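Local coordinates for protein D-hydantoinase (Ralstonia pickettii, PDB 1NFG) that probably catalyses the stereospecific hydrolysis of the cyclic amide bond of D-hydantoin derivatives, using two zinc ions bound in each subunit, at residues 377-382 and 448-453; 85-90 and 387-392; 150-155 and 208-213. One frame throughout, in Å; residues are numbered along the deposited sequence.

Interaction 1 (377-382 and 448-453)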
ATOM      1  N   PRO A 377      -8.638  26.253 -24.994  1.00 22.26           N
ATOM      2  CA  PRO A 377      -7.670  27.307 -24.667  1.00 21.19           C
ATOM      3  C   PRO A 377      -8.177  28.752 -24.619  1.00 22.15           C
ATOM      4  O   PRO A 377      -7.368  29.682 -24.500  1.00 20.56           O
ATOM      5  CB  PRO A 377      -6.600  27.115 -25.729  1.00 20.12           C
ATOM      6  CG  PRO A 377      -7.409  26.758 -26.919  1.00 20.27           C
ATOM      7  CD  PRO A 377      -8.440  25.784 -26.381  1.00 20.84           C
ATOM      8  N   GLN A 378      -9.494  28.952 -24.708  1.00 22.77           N
ATOM      9  CA  GLN A 378     -10.042  30.309 -24.649  1.00 23.16           C
ATOM     10  C   GLN A 378      -9.520  30.967 -23.383  1.00 22.63           C
ATOM     11  O   GLN A 378      -9.132  32.134 -23.386  1.00 23.36           O
ATOM     12  CB  GLN A 378     -11.573  30.303 -24.608  1.00 25.57           C
ATOM     13  CG  GLN A 378     -12.171  31.717 -24.637  1.00 28.99           C
ATOM     14  CD  GLN A 378     -13.666  31.768 -24.342  1.00 30.72           C
ATOM     15  OE1 GLN A 378     -14.435  30.929 -24.816  1.00 33.15           O
ATOM     16  NE2 GLN A 378     -14.084  32.771 -23.572  1.00 27.94           N
ATOM     17  N   LYS A 379      -9.522  30.203 -22.296  1.00 22.08           N
ATOM     18  CA  LYS A 379      -9.032  30.678 -21.008  1.00 23.32           C
ATOM     19  C   LYS A 379      -7.866  29.772 -20.619  1.00 23.74           C
ATOM     20  O   LYS A 379      -7.671  28.721 -21.235  1.00 22.76           O
ATOM     21  CB  LYS A 379     -10.133  30.575 -19.947  1.00 22.57           C
ATOM     22  CG  LYS A 379     -11.394  31.371 -20.249  1.00 22.81           C
ATOM     23  CD  LYS A 379     -11.182  32.865 -20.076  1.00 21.10           C
ATOM     24  CE  LYS A 379     -12.484  33.610 -20.307  1.00 21.16           C
ATOM     25  NZ  LYS A 379     -12.326  35.080 -20.197  1.00 20.92           N
ATOM     26  N   GLY A 380      -7.081  30.182 -19.621  1.00 23.31           N
ATOM     27  CA  GLY A 380      -5.984  29.339 -19.178  1.00 25.46           C
ATOM     28  C   GLY A 380      -4.547  29.778 -19.385  1.00 27.29           C
ATOM     29  O   GLY A 380      -3.792  29.879 -18.420  1.00 28.87           O
ATOM     30  N   THR A 381      -4.147  30.024 -20.626  1.00 27.70           N
ATOM     31  CA  THR A 381      -2.772  30.422 -20.888  1.00 29.40           C
ATOM     32  C   THR A 381      -2.670  31.778 -21.542  1.00 29.24           C
ATOM     33  O   THR A 381      -3.555  32.622 -21.413  1.00 30.75           O
ATOM     34  CB  THR A 381      -2.073  29.437 -21.830  1.00 30.24           C
ATOM     35  OG1 THR A 381      -2.838  29.321 -23.032  1.00 30.78           O
ATOM     36  CG2 THR A 381      -1.954  28.076 -21.194  1.00 35.37           C
ATOM     37  N   ILE A 382      -1.557  31.965 -22.241  1.00 27.37           N
ATOM     38  CA  ILE A 382      -1.271  33.183 -22.972  1.00 25.22           C
ATOM     39  C   ILE A 382      -0.726  32.742 -24.315  1.00 24.95           C
ATOM     40  O   ILE A 382       0.456  32.436 -24.458  1.00 25.89           O
ATOM     41  CB  ILE A 382      -0.235  34.055 -22.247  1.00 22.76           C
ATOM     42  CG1 ILE A 382      -0.846  34.603 -20.959  1.00 20.39           C
ATOM     43  CG2 ILE A 382       0.220  35.185 -23.157  1.00 20.87           C
ATOM     44  CD1 ILE A 382       0.099  35.422 -20.137  1.00 22.37           C
ATOM     45  N   LYS A 448     -18.634  38.162 -17.740  1.00 26.55           N
ATOM     46  CA  LYS A 448     -19.610  37.448 -18.546  1.00 27.11           C
ATOM     47  C   LYS A 448     -19.633  35.962 -18.209  1.00 27.15           C
ATOM     48  O   LYS A 448     -18.635  35.391 -17.767  1.00 28.26           O
ATOM     49  CB  LYS A 448     -19.314  37.633 -20.037  1.00 28.20           C
ATOM     50  CG  LYS A 448     -19.346  39.083 -20.503  1.00 33.50           C
ATOM     51  CD  LYS A 448     -20.598  39.807 -19.991  1.00 37.59           C
ATOM     52  CE  LYS A 448     -20.643  41.283 -20.395  1.00 38.40           C
ATOM     53  NZ  LYS A 448     -21.025  41.440 -21.825  1.00 41.00           N
ATOM     54  N   PHE A 449     -20.786  35.341 -18.413  1.00 26.41           N
ATOM     55  CA  PHE A 449     -20.948  33.921 -18.149  1.00 24.84           C
ATOM     56  C   PHE A 449     -20.211  33.109 -19.222  1.00 26.23           C
ATOM     57  O   PHE A 449     -20.100  33.543 -20.374  1.00 26.35           O
ATOM     58  CB  PHE A 449     -22.436  33.562 -18.147  1.00 20.34           C
ATOM     59  CG  PHE A 449     -22.703  32.098 -17.989  1.00 16.35           C
ATOM     60  CD1 PHE A 449     -22.626  31.495 -16.736  1.00 13.98           C
ATOM     61  CD2 PHE A 449     -22.993  31.312 -19.101  1.00 13.28           C
ATOM     62  CE1 PHE A 449     -22.834  30.130 -16.598  1.00 12.77           C
ATOM     63  CE2 PHE A 449     -23.203  29.946 -18.975  1.00 12.00           C
ATOM     64  CZ  PHE A 449     -23.124  29.351 -17.722  1.00 11.82           C
ATOM     65  N   LEU A 450     -19.716  31.933 -18.843  1.00 26.67           N
ATOM     66  CA  LEU A 450     -18.989  31.074 -19.767  1.00 26.40           C
ATOM     67  C   LEU A 450     -19.655  29.728 -19.964  1.00 27.58           C
ATOM     68  O   LEU A 450     -19.822  28.968 -19.009  1.00 27.88           O
ATOM     69  CB  LEU A 450     -17.573  30.834 -19.250  1.00 26.98           C
ATOM     70  CG  LEU A 450     -16.617  32.022 -19.248  1.00 28.34           C
ATOM     71  CD1 LEU A 450     -15.497  31.792 -18.252  1.00 29.89           C
ATOM     72  CD2 LEU A 450     -16.072  32.213 -20.653  1.00 30.83           C
ATOM     73  N   LYS A 451     -20.052  29.432 -21.194  1.00 28.14           N
ATOM     74  CA  LYS A 451     -20.647  28.135 -21.476  1.00 29.15           C
ATOM     75  C   LYS A 451     -19.442  27.217 -21.582  1.00 29.67           C
ATOM     76  O   LYS A 451     -18.713  27.246 -22.576  1.00 31.04           O
ATOM     77  CB  LYS A 451     -21.413  28.146 -22.799  1.00 29.61           C
ATOM     78  CG  LYS A 451     -22.710  28.938 -22.764  1.00 32.79           C
ATOM     79  CD  LYS A 451     -23.424  28.920 -24.120  1.00 34.48           C
ATOM     80  CE  LYS A 451     -23.752  27.502 -24.578  1.00 35.07           C
ATOM     81  NZ  LYS A 451     -24.359  27.475 -25.943  1.00 35.95           N
ATOM     82  N   ARG A 452     -19.219  26.419 -20.544  1.00 29.45           N
ATOM     83  CA  ARG A 452     -18.082  25.509 -20.513  1.00 26.64           C
ATOM     84  C   ARG A 452     -18.331  24.252 -21.335  1.00 26.63           C
ATOM     85  O   ARG A 452     -19.470  23.834 -21.528  1.00 24.47           O
ATOM     86  CB  ARG A 452     -17.733  25.192 -19.052  1.00 23.90           C
ATOM     87  CG  ARG A 452     -17.453  26.469 -18.271  1.00 21.16           C
ATOM     88  CD  ARG A 452     -17.139  26.277 -16.805  1.00 21.97           C
ATOM     89  NE  ARG A 452     -18.181  25.551 -16.088  1.00 23.90           N
ATOM     90  CZ  ARG A 452     -18.219  24.228 -15.981  1.00 24.37           C
ATOM     91  NH1 ARG A 452     -17.265  23.502 -16.545  1.00 24.13           N
ATOM     92  NH2 ARG A 452     -19.206  23.632 -15.322  1.00 22.80           N
ATOM     93  N   ARG A 453     -17.247  23.669 -21.833  1.00 29.86           N
ATOM     94  CA  ARG A 453     -17.305  22.483 -22.673  1.00 32.87           C
ATOM     95  C   ARG A 453     -17.528  21.199 -21.883  1.00 35.61           C
ATOM     96  O   ARG A 453     -17.279  21.147 -20.681  1.00 35.58           O
ATOM     97  CB  ARG A 453     -16.017  22.391 -23.486  1.00 33.45           C
ATOM     98  CG  ARG A 453     -16.212  21.903 -24.905  1.00 36.55           C
ATOM     99  CD  ARG A 453     -14.923  22.004 -25.708  1.00 38.77           C
ATOM    100  NE  ARG A 453     -14.358  23.347 -25.641  1.00 41.44           N
ATOM    101  CZ  ARG A 453     -13.186  23.639 -25.081  1.00 43.36           C
ATOM    102  NH1 ARG A 453     -12.448  22.675 -24.541  1.00 43.89           N
ATOM    103  NH2 ARG A 453     -12.757  24.897 -25.045  1.00 43.30           N
TER
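Lys379 NZ ends a chain whose last methylene, CE, lies against Leu450 CD2 at 3.9 Å, and three carboxylates grip this ammonium by salt bridges: Asp389, Asp387 and Asp118. A bend at chi2 (-73°) followed by an extended end lays CE beside the two leucine methyls and leaves NZ to the acids; CE is also 4.1 Å from Leu450 CD1. Gln378 reaches the same leucine differently. Its chain is extended, CG lying opposite the backbone N (chi1 -176°), and NE2 ends 3.6 Å from Leu450 CD2, a plain van der Waals contact. The polar partner of that amide is the Asp387 carboxylate, whose OD2 thus takes both Gln378 NE2 and Lys379 NZ. On the more exposed side the Arg453 guanidinium approaches Pro377 obliquely, NH2 lying 4.3 Å from the proline N, and bonds to the Phe376 carbonyl, which belongs to the cis peptide bond before Pro377. The two backbones stay apart, the CA atoms of Lys379 and Leu450 being 10.0 Å from each other. Residues 448-453 belong to the C-terminal tail, which runs beside strand 118-124, with backbone bonds from Lys448 and Leu450 to Tyr119; residues 377-382 lead from helix 358-372 toward strand 390-400. No hydrogen bond joins the segments directly. The contact between them is therefore mainly apolar, and the lysine is anchored by acids outside both; three carboxylates round one buried ammonium would be expected to keep it protonated.

Interaction 2 (85-90 and 387-392)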
ATOM      1  N   THR A  85      -7.130  36.887 -10.248  1.00 23.04           N
ATOM      2  CA  THR A  85      -8.002  35.845 -10.792  1.00 23.10           C
ATOM      3  C   THR A  85      -9.059  36.465 -11.694  1.00 22.43           C
ATOM      4  O   THR A  85      -9.839  37.312 -11.256  1.00 22.78           O
ATOM      5  CB  THR A  85      -8.674  35.042  -9.656  1.00 23.82           C
ATOM      6  OG1 THR A  85      -7.672  34.303  -8.944  1.00 24.35           O
ATOM      7  CG2 THR A  85      -9.707  34.072 -10.213  1.00 22.21           C
ATOM      8  N   THR A  86      -9.079  36.031 -12.952  1.00 21.13           N
ATOM      9  CA  THR A  86     -10.003  36.564 -13.944  1.00 22.15           C
ATOM     10  C   THR A  86     -11.205  35.693 -14.315  1.00 23.60           C
ATOM     11  O   THR A  86     -12.139  36.165 -14.963  1.00 24.44           O
ATOM     12  CB  THR A  86      -9.250  36.918 -15.238  1.00 22.14           C
ATOM     13  OG1 THR A  86      -8.547  35.761 -15.717  1.00 19.29           O
ATOM     14  CG2 THR A  86      -8.265  38.049 -14.978  1.00 20.76           C
ATOM     15  N   THR A  87     -11.173  34.419 -13.945  1.00 23.89           N
ATOM     16  CA  THR A  87     -12.297  33.533 -14.218  1.00 23.51           C
ATOM     17  C   THR A  87     -12.609  32.774 -12.947  1.00 23.71           C
ATOM     18  O   THR A  87     -11.730  32.487 -12.134  1.00 24.45           O
ATOM     19  CB  THR A  87     -12.013  32.535 -15.353  1.00 24.42           C
ATOM     20  OG1 THR A  87     -11.883  33.247 -16.587  1.00 27.51           O
ATOM     21  CG2 THR A  87     -13.164  31.544 -15.493  1.00 23.15           C
ATOM     22  N   ILE A  88     -13.878  32.451 -12.773  1.00 23.27           N
ATOM     23  CA  ILE A  88     -14.303  31.758 -11.582  1.00 21.08           C
ATOM     24  C   ILE A  88     -15.419  30.810 -11.963  1.00 20.04           C
ATOM     25  O   ILE A  88     -16.130  31.045 -12.934  1.00 20.80           O
ATOM     26  CB  ILE A  88     -14.763  32.803 -10.540  1.00 20.55           C
ATOM     27  CG1 ILE A  88     -13.979  32.601  -9.257  1.00 22.91           C
ATOM     28  CG2 ILE A  88     -16.272  32.732 -10.303  1.00 21.22           C
ATOM     29  CD1 ILE A  88     -13.970  33.814  -8.374  1.00 25.11           C
ATOM     30  N   VAL A  89     -15.540  29.707 -11.244  1.00 19.23           N
ATOM     31  CA  VAL A  89     -16.620  28.776 -11.523  1.00 19.08           C
ATOM     32  C   VAL A  89     -17.275  28.587 -10.171  1.00 19.79           C
ATOM     33  O   VAL A  89     -16.767  27.872  -9.315  1.00 21.03           O
ATOM     34  CB  VAL A  89     -16.105  27.443 -12.091  1.00 18.21           C
ATOM     35  CG1 VAL A  89     -17.271  26.618 -12.605  1.00 17.17           C
ATOM     36  CG2 VAL A  89     -15.138  27.712 -13.234  1.00 18.28           C
ATOM     37  N   ASP A  90     -18.388  29.285  -9.975  1.00 20.75           N
ATOM     38  CA  ASP A  90     -19.119  29.251  -8.719  1.00 20.55           C
ATOM     39  C   ASP A  90     -20.040  28.042  -8.673  1.00 21.99           C
ATOM     40  O   ASP A  90     -20.428  27.489  -9.712  1.00 20.86           O
ATOM     41  CB  ASP A  90     -19.943  30.530  -8.571  1.00 19.96           C
ATOM     42  CG  ASP A  90     -20.261  30.861  -7.127  1.00 20.63           C
ATOM     43  OD1 ASP A  90     -19.334  31.193  -6.362  1.00 20.16           O
ATOM     44  OD2 ASP A  90     -21.447  30.796  -6.755  1.00 20.53           O
ATOM     45  N   ASP A 387      -8.255  34.655 -24.681  1.00 26.84           N
ATOM     46  CA  ASP A 387      -8.926  35.870 -24.263  1.00 25.03           C
ATOM     47  C   ASP A 387      -7.760  36.586 -23.604  1.00 24.95           C
ATOM     48  O   ASP A 387      -6.863  35.937 -23.076  1.00 25.69           O
ATOM     49  CB  ASP A 387      -9.998  35.585 -23.213  1.00 23.95           C
ATOM     50  CG  ASP A 387     -11.284  35.065 -23.812  1.00 24.89           C
ATOM     51  OD1 ASP A 387     -11.337  34.851 -25.042  1.00 23.12           O
ATOM     52  OD2 ASP A 387     -12.250  34.872 -23.040  1.00 26.95           O
ATOM     53  N   ALA A 388      -7.752  37.908 -23.629  1.00 25.07           N
ATOM     54  CA  ALA A 388      -6.657  38.627 -23.014  1.00 24.49           C
ATOM     55  C   ALA A 388      -6.863  38.754 -21.513  1.00 24.11           C
ATOM     56  O   ALA A 388      -6.993  39.859 -20.986  1.00 25.11           O
ATOM     57  CB  ALA A 388      -6.507  39.999 -23.652  1.00 25.52           C
ATOM     58  N   ASP A 389      -6.910  37.615 -20.828  1.00 24.08           N
ATOM     59  CA  ASP A 389      -7.066  37.595 -19.371  1.00 24.72           C
ATOM     60  C   ASP A 389      -5.619  37.517 -18.882  1.00 25.65           C
ATOM     61  O   ASP A 389      -4.965  36.477 -19.000  1.00 27.73           O
ATOM     62  CB  ASP A 389      -7.859  36.362 -18.931  1.00 23.86           C
ATOM     63  CG  ASP A 389      -9.287  36.341 -19.475  1.00 23.46           C
ATOM     64  OD1 ASP A 389      -9.617  37.142 -20.376  1.00 22.82           O
ATOM     65  OD2 ASP A 389     -10.088  35.502 -19.005  1.00 24.21           O
ATOM     66  N   ILE A 390      -5.123  38.616 -18.329  1.00 25.45           N
ATOM     67  CA  ILE A 390      -3.734  38.682 -17.919  1.00 25.37           C
ATOM     68  C   ILE A 390      -3.464  39.272 -16.546  1.00 25.78           C
ATOM     69  O   ILE A 390      -4.219  40.107 -16.058  1.00 25.88           O
ATOM     70  CB  ILE A 390      -2.955  39.503 -18.967  1.00 26.63           C
ATOM     71  CG1 ILE A 390      -3.022  38.788 -20.313  1.00 26.52           C
ATOM     72  CG2 ILE A 390      -1.515  39.730 -18.525  1.00 26.82           C
ATOM     73  CD1 ILE A 390      -2.464  39.605 -21.445  1.00 30.96           C
ATOM     74  N   VAL A 391      -2.371  38.826 -15.932  1.00 25.97           N
ATOM     75  CA  VAL A 391      -1.953  39.327 -14.632  1.00 26.48           C
ATOM     76  C   VAL A 391      -0.495  39.718 -14.749  1.00 26.75           C
ATOM     77  O   VAL A 391       0.331  38.910 -15.178  1.00 27.59           O
ATOM     78  CB  VAL A 391      -2.040  38.260 -13.526  1.00 26.30           C
ATOM     79  CG1 VAL A 391      -1.684  38.883 -12.179  1.00 24.09           C
ATOM     80  CG2 VAL A 391      -3.422  37.660 -13.492  1.00 28.23           C
ATOM     81  N   LEU A 392      -0.182  40.957 -14.384  1.00 26.85           N
ATOM     82  CA  LEU A 392       1.191  41.437 -14.423  1.00 26.90           C
ATOM     83  C   LEU A 392       1.709  41.321 -12.998  1.00 27.88           C
ATOM     84  O   LEU A 392       1.324  42.090 -12.110  1.00 26.47           O
ATOM     85  CB  LEU A 392       1.240  42.879 -14.927  1.00 26.59           C
ATOM     86  CG  LEU A 392       0.637  43.030 -16.333  1.00 27.43           C
ATOM     87  CD1 LEU A 392       0.938  44.419 -16.859  1.00 27.53           C
ATOM     88  CD2 LEU A 392       1.208  41.965 -17.278  1.00 25.28           C
TER
HETATM   89  O   HOH W   1      -9.224  33.761 -17.294  1.00 19.82           O
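Thr86 and Asp389 form the close part of this buried contact: OG1 of the threonine lies 3.3 Å from Asp389 CB, beside the aspartate stem and without a hydrogen bond to the carboxylate. Its OG1 sits between the backbone N and the carbonyl carbon (chi1 56°), from where it also reaches a water lying between the two segments. That water lies 2.6 Å from Thr86 OG1 and 2.8 Å from Thr87 OG1, and donates to Asp389 OD2 at 2.6 Å. It links both threonines to the aspartate; Thr87 OG1, 3.8 Å from Asp389 OD2, has no direct bond to it. Residues 85-90 open strand 85-93, a parallel strand of the TIM barrel paired with 48-58 and 118-124, and Thr87 stands about 12 Å, side chain to side chain, from the zinc ligand His57. Residues 387-392 pass through an inverse gamma turn centred on Ala388 into strand 390-400, which pairs antiparallel with 48-58 and 419-429. Further along, the fit slackens: Val391 points toward the barrel strand, yet its CG2 comes no closer than 5.0 Å, to Thr85 N. Strand 419-429 adds packing here, Val427 touching Thr86 and Pro424 touching Val391. Asp389 is also held from outside the two segments, at OD2, whose main partner is Lys379, and at OD1, bonded to the Arg430 backbone N.

Interaction 3 (150-155 and 208-213)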
ATOM      1  N   PHE A 150     -22.941  16.224  -2.269  1.00 23.81           N
ATOM      2  CA  PHE A 150     -22.328  16.166  -0.947  1.00 23.11           C
ATOM      3  C   PHE A 150     -22.579  14.837  -0.234  1.00 24.11           C
ATOM      4  O   PHE A 150     -23.686  14.293  -0.286  1.00 24.63           O
ATOM      5  CB  PHE A 150     -22.846  17.308  -0.071  1.00 21.81           C
ATOM      6  CG  PHE A 150     -22.347  18.659  -0.479  1.00 22.76           C
ATOM      7  CD1 PHE A 150     -22.783  19.252  -1.662  1.00 23.09           C
ATOM      8  CD2 PHE A 150     -21.416  19.335   0.307  1.00 22.63           C
ATOM      9  CE1 PHE A 150     -22.297  20.504  -2.062  1.00 21.61           C
ATOM     10  CE2 PHE A 150     -20.921  20.591  -0.082  1.00 22.63           C
ATOM     11  CZ  PHE A 150     -21.364  21.171  -1.269  1.00 21.89           C
ATOM     12  N   MET A 151     -21.544  14.321   0.429  1.00 23.62           N
ATOM     13  CA  MET A 151     -21.650  13.066   1.166  1.00 23.61           C
ATOM     14  C   MET A 151     -21.808  13.340   2.655  1.00 24.79           C
ATOM     15  O   MET A 151     -21.969  12.416   3.447  1.00 25.91           O
ATOM     16  CB  MET A 151     -20.418  12.193   0.916  1.00 21.52           C
ATOM     17  CG  MET A 151     -20.357  11.639  -0.503  1.00 21.54           C
ATOM     18  SD  MET A 151     -18.830  10.747  -0.917  1.00 19.42           S
ATOM     19  CE  MET A 151     -19.232   9.038  -0.376  1.00 13.88           C
ATOM     20  N   ALA A 152     -21.758  14.615   3.029  1.00 26.08           N
ATOM     21  CA  ALA A 152     -21.908  15.030   4.418  1.00 27.56           C
ATOM     22  C   ALA A 152     -22.981  16.111   4.497  1.00 30.81           C
ATOM     23  O   ALA A 152     -23.609  16.435   3.485  1.00 30.51           O
ATOM     24  CB  ALA A 152     -20.591  15.557   4.957  1.00 25.88           C
ATOM     25  N   TYR A 153     -23.178  16.665   5.696  1.00 34.15           N
ATOM     26  CA  TYR A 153     -24.183  17.703   5.950  1.00 35.76           C
ATOM     27  C   TYR A 153     -25.596  17.128   5.895  1.00 37.54           C
ATOM     28  O   TYR A 153     -26.357  17.397   4.963  1.00 37.19           O
ATOM     29  CB  TYR A 153     -24.056  18.841   4.942  1.00 36.44           C
ATOM     30  CG  TYR A 153     -22.707  19.518   4.951  1.00 39.34           C
ATOM     31  CD1 TYR A 153     -22.106  19.905   6.150  1.00 39.89           C
ATOM     32  CD2 TYR A 153     -22.052  19.817   3.759  1.00 40.53           C
ATOM     33  CE1 TYR A 153     -20.882  20.580   6.159  1.00 40.93           C
ATOM     34  CE2 TYR A 153     -20.829  20.491   3.752  1.00 41.07           C
ATOM     35  CZ  TYR A 153     -20.249  20.871   4.955  1.00 42.30           C
ATOM     36  OH  TYR A 153     -19.046  21.552   4.944  1.00 44.04           O
ATOM     37  N   ARG A 154     -25.934  16.335   6.905  1.00 39.78           N
ATOM     38  CA  ARG A 154     -27.243  15.695   7.007  1.00 41.44           C
ATOM     39  C   ARG A 154     -28.373  16.723   6.951  1.00 42.80           C
ATOM     40  O   ARG A 154     -28.273  17.808   7.536  1.00 41.95           O
ATOM     41  CB  ARG A 154     -27.334  14.927   8.328  1.00 42.63           C
ATOM     42  CG  ARG A 154     -28.400  13.850   8.361  1.00 43.83           C
ATOM     43  CD  ARG A 154     -27.932  12.638   7.592  1.00 45.30           C
ATOM     44  NE  ARG A 154     -28.863  11.521   7.675  1.00 46.07           N
ATOM     45  CZ  ARG A 154     -28.608  10.311   7.186  1.00 48.73           C
ATOM     46  NH1 ARG A 154     -27.451  10.069   6.584  1.00 49.27           N
ATOM     47  NH2 ARG A 154     -29.508   9.341   7.290  1.00 50.68           N
ATOM     48  N   GLY A 155     -29.451  16.372   6.252  1.00 43.38           N
ATOM     49  CA  GLY A 155     -30.593  17.265   6.141  1.00 43.81           C
ATOM     50  C   GLY A 155     -30.258  18.675   5.685  1.00 43.82           C
ATOM     51  O   GLY A 155     -30.817  19.652   6.186  1.00 44.79           O
ATOM     52  N   LEU A 208     -11.821  17.787  15.526  1.00 25.30           N
ATOM     53  CA  LEU A 208     -11.811  16.464  16.135  1.00 24.13           C
ATOM     54  C   LEU A 208     -13.069  15.660  15.806  1.00 24.36           C
ATOM     55  O   LEU A 208     -13.023  14.426  15.754  1.00 25.26           O
ATOM     56  CB  LEU A 208     -11.650  16.588  17.649  1.00 22.69           C
ATOM     57  CG  LEU A 208     -10.432  17.408  18.090  1.00 23.31           C
ATOM     58  CD1 LEU A 208     -10.380  17.483  19.607  1.00 20.15           C
ATOM     59  CD2 LEU A 208      -9.158  16.786  17.541  1.00 20.73           C
ATOM     60  N   SER A 209     -14.184  16.347  15.572  1.00 22.65           N
ATOM     61  CA  SER A 209     -15.431  15.656  15.262  1.00 23.17           C
ATOM     62  C   SER A 209     -15.438  15.090  13.849  1.00 22.54           C
ATOM     63  O   SER A 209     -16.321  14.310  13.485  1.00 21.63           O
ATOM     64  CB  SER A 209     -16.638  16.588  15.466  1.00 25.18           C
ATOM     65  OG  SER A 209     -16.629  17.691  14.575  1.00 28.10           O
ATOM     66  N   ARG A 210     -14.460  15.491  13.046  1.00 22.25           N
ATOM     67  CA  ARG A 210     -14.363  14.985  11.685  1.00 23.26           C
ATOM     68  C   ARG A 210     -12.907  14.809  11.267  1.00 23.15           C
ATOM     69  O   ARG A 210     -12.384  15.524  10.410  1.00 23.38           O
ATOM     70  CB  ARG A 210     -15.138  15.890  10.711  1.00 22.73           C
ATOM     71  CG  ARG A 210     -15.007  17.376  10.949  1.00 22.66           C
ATOM     72  CD  ARG A 210     -16.283  18.115  10.543  1.00 23.27           C
ATOM     73  NE  ARG A 210     -16.760  17.757   9.208  1.00 22.37           N
ATOM     74  CZ  ARG A 210     -18.048  17.738   8.865  1.00 21.90           C
ATOM     75  NH1 ARG A 210     -18.977  18.052   9.757  1.00 24.37           N
ATOM     76  NH2 ARG A 210     -18.416  17.396   7.641  1.00 20.44           N
ATOM     77  N   PRO A 211     -12.237  13.820  11.876  1.00 22.82           N
ATOM     78  CA  PRO A 211     -10.836  13.476  11.633  1.00 21.40           C
ATOM     79  C   PRO A 211     -10.624  12.877  10.245  1.00 19.66           C
ATOM     80  O   PRO A 211     -11.577  12.465   9.576  1.00 20.36           O
ATOM     81  CB  PRO A 211     -10.543  12.479  12.745  1.00 20.05           C
ATOM     82  CG  PRO A 211     -11.834  11.739  12.837  1.00 20.45           C
ATOM     83  CD  PRO A 211     -12.849  12.856  12.810  1.00 21.95           C
ATOM     84  N   PRO A 212      -9.361  12.805   9.806  1.00 17.79           N
ATOM     85  CA  PRO A 212      -8.969  12.265   8.502  1.00 15.53           C
ATOM     86  C   PRO A 212      -9.724  11.028   8.031  1.00 15.75           C
ATOM     87  O   PRO A 212     -10.049  10.913   6.848  1.00 16.68           O
ATOM     88  CB  PRO A 212      -7.484  11.999   8.683  1.00 13.73           C
ATOM     89  CG  PRO A 212      -7.067  13.144   9.551  1.00 14.47           C
ATOM     90  CD  PRO A 212      -8.171  13.194  10.588  1.00 14.83           C
ATOM     91  N   ARG A 213     -10.010  10.101   8.938  1.00 15.24           N
ATOM     92  CA  ARG A 213     -10.705   8.882   8.544  1.00 14.95           C
ATOM     93  C   ARG A 213     -12.062   9.187   7.925  1.00 15.37           C
ATOM     94  O   ARG A 213     -12.477   8.529   6.971  1.00 14.28           O
ATOM     95  CB  ARG A 213     -10.903   7.964   9.742  1.00 16.51           C
ATOM     96  CG  ARG A 213     -11.161   6.525   9.349  1.00 16.63           C
ATOM     97  CD  ARG A 213      -9.842   5.870   9.023  1.00 19.45           C
ATOM     98  NE  ARG A 213      -9.618   5.663   7.598  1.00 18.00           N
ATOM     99  CZ  ARG A 213      -8.409   5.640   7.047  1.00 16.56           C
ATOM    100  NH1 ARG A 213      -7.334   5.826   7.803  1.00 12.70           N
ATOM    101  NH2 ARG A 213      -8.272   5.402   5.751  1.00 19.38           N
TER
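The Arg210 guanidinium meets Ala152 at its edge, near its own plane, where NH2 lies 3.9 Å from the alanine CB. The same NH2 stands 4.3 Å from Tyr153 CE1, an oblique approach that makes neither a stack nor a hydrogen bond. The tyrosine ring has Phe150 at one edge, in plane, with Phe150 CD2 3.5 Å from Tyr153 CD2, and it also meets the imidazole of the zinc ligand His181 at about 45° between the planes. In Arg210, bends at chi2 and chi3 (-148° and -49°) bring NH2 up to the alanine methyl; this NH2 is tied to Glu183 in a salt bridge, so the polar end is satisfied away from the two residues it touches. In this amidohydrolase barrel the loop 150-155 comes shortly after Lys148, whose carbamate bridges both zinc ions, and the second segment leads into helix 212-229. Tyr153 probably binds substrate, as in relatives; its side chain is about 5 Å from a zinc ion and about 3 Å from the side chain of Thr286, another probable substrate residue. Arg210 touches Tyr153 and so probably backs one side of the pocket, while farther along the second segment Pro211 and Arg213 pack on Ile228 of a neighbouring subunit.

Interactions 1 and 2 adjoin, their centres about 9 Å apart, and touch where Lys379 and Gln378 meet Asp389 and Asp387, and where Lys379 and Leu450 pack on Thr87; their segments alternate along the chain in the order 85-90, 377-382, 387-392, 448-453. Interaction 3 lies about 33 Å from both, centre to centre, on the opposite side of the chain's centre, and its segments fall in the long span between residues 90 and 387. Interaction 3 borders the zinc and probable substrate site, whereas the other two tie the C-terminal tail, strand 390-400 and the connection before it to the barrel strand 85-93.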